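Local coordinates for J domain-containing protein required for chloroplast accumulation response 1 (Arabidopsis thaliana, PDB 3AG7) that is required for chloroplast photorelocation movement, modulating chloroplast actin filaments, and needs the co-chaperone activity of its J domain for that movement, at residues S20-N25 and L30-Y35. Numbering follows the deposited sequence.
Sequences SGKSGN and LSTLQY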
loop_
_atom_site.group_PDB
_atom_site.type_symbol
_atom_site.label_atom_id
_atom_site.label_comp_id
_atom_site.label_asym_id
_atom_site.label_seq_id
_atom_site.Cartn_x
_atom_site.Cartn_y
_atom_site.Cartn_z
ATOM N N SER A 20 2.204 -0.846 -11.605
ATOM C CA SER A 20 2.942 -1.332 -12.796
ATOM C C SER A 20 4.431 -1.081 -12.668
ATOM O O SER A 20 4.860 0.061 -12.473
ATOM C CB SER A 20 2.489 -0.620 -14.058
ATOM O OG SER A 20 3.119 -1.242 -15.172
ATOM N N GLY A 21 5.206 -2.148 -12.839
ATOM C CA GLY A 21 6.677 -2.071 -12.789
ATOM C C GLY A 21 7.194 -1.869 -11.379
ATOM O O GLY A 21 8.393 -1.615 -11.185
ATOM N N LYS A 22 6.299 -1.999 -10.403
ATOM C CA LYS A 22 6.684 -1.900 -8.984
ATOM C C LYS A 22 6.475 -3.208 -8.262
ATOM O O LYS A 22 6.944 -3.391 -7.148
ATOM C CB LYS A 22 5.845 -0.838 -8.285
ATOM C CG LYS A 22 5.977 0.550 -8.869
ATOM C CD LYS A 22 5.159 1.498 -8.019
ATOM C CE LYS A 22 5.228 2.884 -8.574
ATOM N NZ LYS A 22 4.122 3.715 -8.018
ATOM N N SER A 23 5.659 -4.089 -8.828
ATOM C CA SER A 23 5.279 -5.273 -8.091
ATOM C C SER A 23 6.507 -6.068 -7.623
ATOM O O SER A 23 7.518 -6.161 -8.331
ATOM C CB SER A 23 4.279 -6.139 -8.882
ATOM O OG SER A 23 4.964 -7.136 -9.621
ATOM N N GLY A 24 6.453 -6.531 -6.376
ATOM C CA GLY A 24 7.516 -7.293 -5.772
ATOM C C GLY A 24 8.633 -6.468 -5.155
ATOM O O GLY A 24 9.544 -7.021 -4.577
ATOM N N ASN A 25 8.579 -5.148 -5.331
ATOM C CA ASN A 25 9.667 -4.287 -4.874
ATOM C C ASN A 25 9.210 -3.371 -3.763
ATOM O O ASN A 25 8.476 -2.422 -4.015
ATOM C CB ASN A 25 10.219 -3.450 -6.032
ATOM C CG ASN A 25 11.424 -2.656 -5.611
ATOM O OD1 ASN A 25 11.352 -1.907 -4.648
ATOM N ND2 ASN A 25 12.563 -2.893 -6.261
ATOM N N LEU A 30 6.494 1.403 -1.260
ATOM C CA LEU A 30 6.509 2.295 -0.070
ATOM C C LEU A 30 6.800 3.782 -0.411
ATOM O O LEU A 30 6.166 4.685 0.150
ATOM C CB LEU A 30 7.506 1.821 0.998
ATOM C CG LEU A 30 7.208 0.492 1.705
ATOM C CD1 LEU A 30 8.449 0.047 2.559
ATOM C CD2 LEU A 30 5.922 0.619 2.545
ATOM N N SER A 31 7.749 4.009 -1.309
ATOM C CA SER A 31 8.185 5.344 -1.705
ATOM C C SER A 31 7.131 6.082 -2.568
ATOM O O SER A 31 7.299 7.278 -2.877
ATOM C CB SER A 31 9.539 5.296 -2.448
ATOM O OG SER A 31 9.384 4.666 -3.697
ATOM N N THR A 32 6.085 5.376 -2.976
ATOM C CA THR A 32 5.043 5.959 -3.838
ATOM C C THR A 32 3.598 5.770 -3.316
ATOM O O THR A 32 2.640 6.093 -4.024
ATOM C CB THR A 32 5.085 5.406 -5.288
ATOM O OG1 THR A 32 4.840 3.979 -5.297
ATOM C CG2 THR A 32 6.409 5.762 -5.968
ATOM N N LEU A 33 3.444 5.392 -2.047
ATOM C CA LEU A 33 2.098 5.202 -1.486
ATOM C C LEU A 33 1.221 6.444 -1.512
ATOM O O LEU A 33 0.003 6.322 -1.564
ATOM C CB LEU A 33 2.153 4.661 -0.054
ATOM C CG LEU A 33 2.316 3.143 0.079
ATOM C CD1 LEU A 33 2.484 2.848 1.545
ATOM C CD2 LEU A 33 1.102 2.390 -0.486
ATOM N N GLN A 34 1.835 7.624 -1.542
ATOM C CA GLN A 34 1.099 8.896 -1.491
ATOM C C GLN A 34 0.347 9.120 -2.796
ATOM O O GLN A 34 -0.553 9.961 -2.871
ATOM C CB GLN A 34 2.056 10.064 -1.177
ATOM C CG GLN A 34 3.122 10.308 -2.220
ATOM C CD GLN A 34 4.444 9.612 -1.900
ATOM O OE1 GLN A 34 4.484 8.423 -1.565
ATOM N NE2 GLN A 34 5.551 10.367 -2.013
ATOM N N TYR A 35 0.691 8.315 -3.796
ATOM C CA TYR A 35 0.083 8.433 -5.122
ATOM C C TYR A 35 -1.073 7.452 -5.299
ATOM O O TYR A 35 -1.736 7.465 -6.321
ATOM C CB TYR A 35 1.123 8.246 -6.217
ATOM C CG TYR A 35 2.141 9.365 -6.231
ATOM C CD1 TYR A 35 1.784 10.638 -6.664
ATOM C CD2 TYR A 35 3.427 9.157 -5.765
ATOM C CE1 TYR A 35 2.693 11.672 -6.652
ATOM C CE2 TYR A 35 4.342 10.185 -5.740
ATOM C CZ TYR A 35 3.974 11.436 -6.184
ATOM O OH TYR A 35 4.898 12.463 -6.176
#
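Lys-22 and Thr-32 reach toward each other tip to tip, and the ammonium nitrogen NZ of Lys-22 gives a hydrogen bond of 2.8 Å to OG1 of Thr-32. The lysine side chain spans the gap between two backbones that stay well apart, the CA atoms of the pair being 9.5 Å from each other. With CG anti to the carbonyl carbon (chi1 -60°) and every later torsion near 180°, it runs out almost straight, a reach that suits lysine. The bond of NZ to the hydroxyl also brings CE of Lys-22 to 3.5 Å from OG1 of Thr-32; the one nonpolar approach is looser, CE to the methyl CG2 of Thr-32 at 4.1 Å. In Thr-32, OG1 stands between the backbone N and the carbonyl carbon (chi1 62°). From there the hydroxyl meets the lysine and also bonds to the carbonyl O of Ser-28, one turn back in helix 26-30; a threonine hydroxyl suits this place because it can accept from the lysine amine while donating to the backbone carbonyl of Ser-28. NZ is gripped a second time by the carbonyl O of Trp-18, whose ring also makes a cation-pi contact with the lysine, and the indole NE1 of Trp-18 bonds to Thr-32 O. Gly-24, at positive phi, occupies the third position of a type II turn closed by Asn-25 N to Lys-22 O at 3.0 Å, and Asn-25 then N-caps helix 26-30. A lysine-threonine hydrogen bond at the surface thus bridges the loops before and after helix 26-30, within the helical J-domain fragment of this auxilin-like protein.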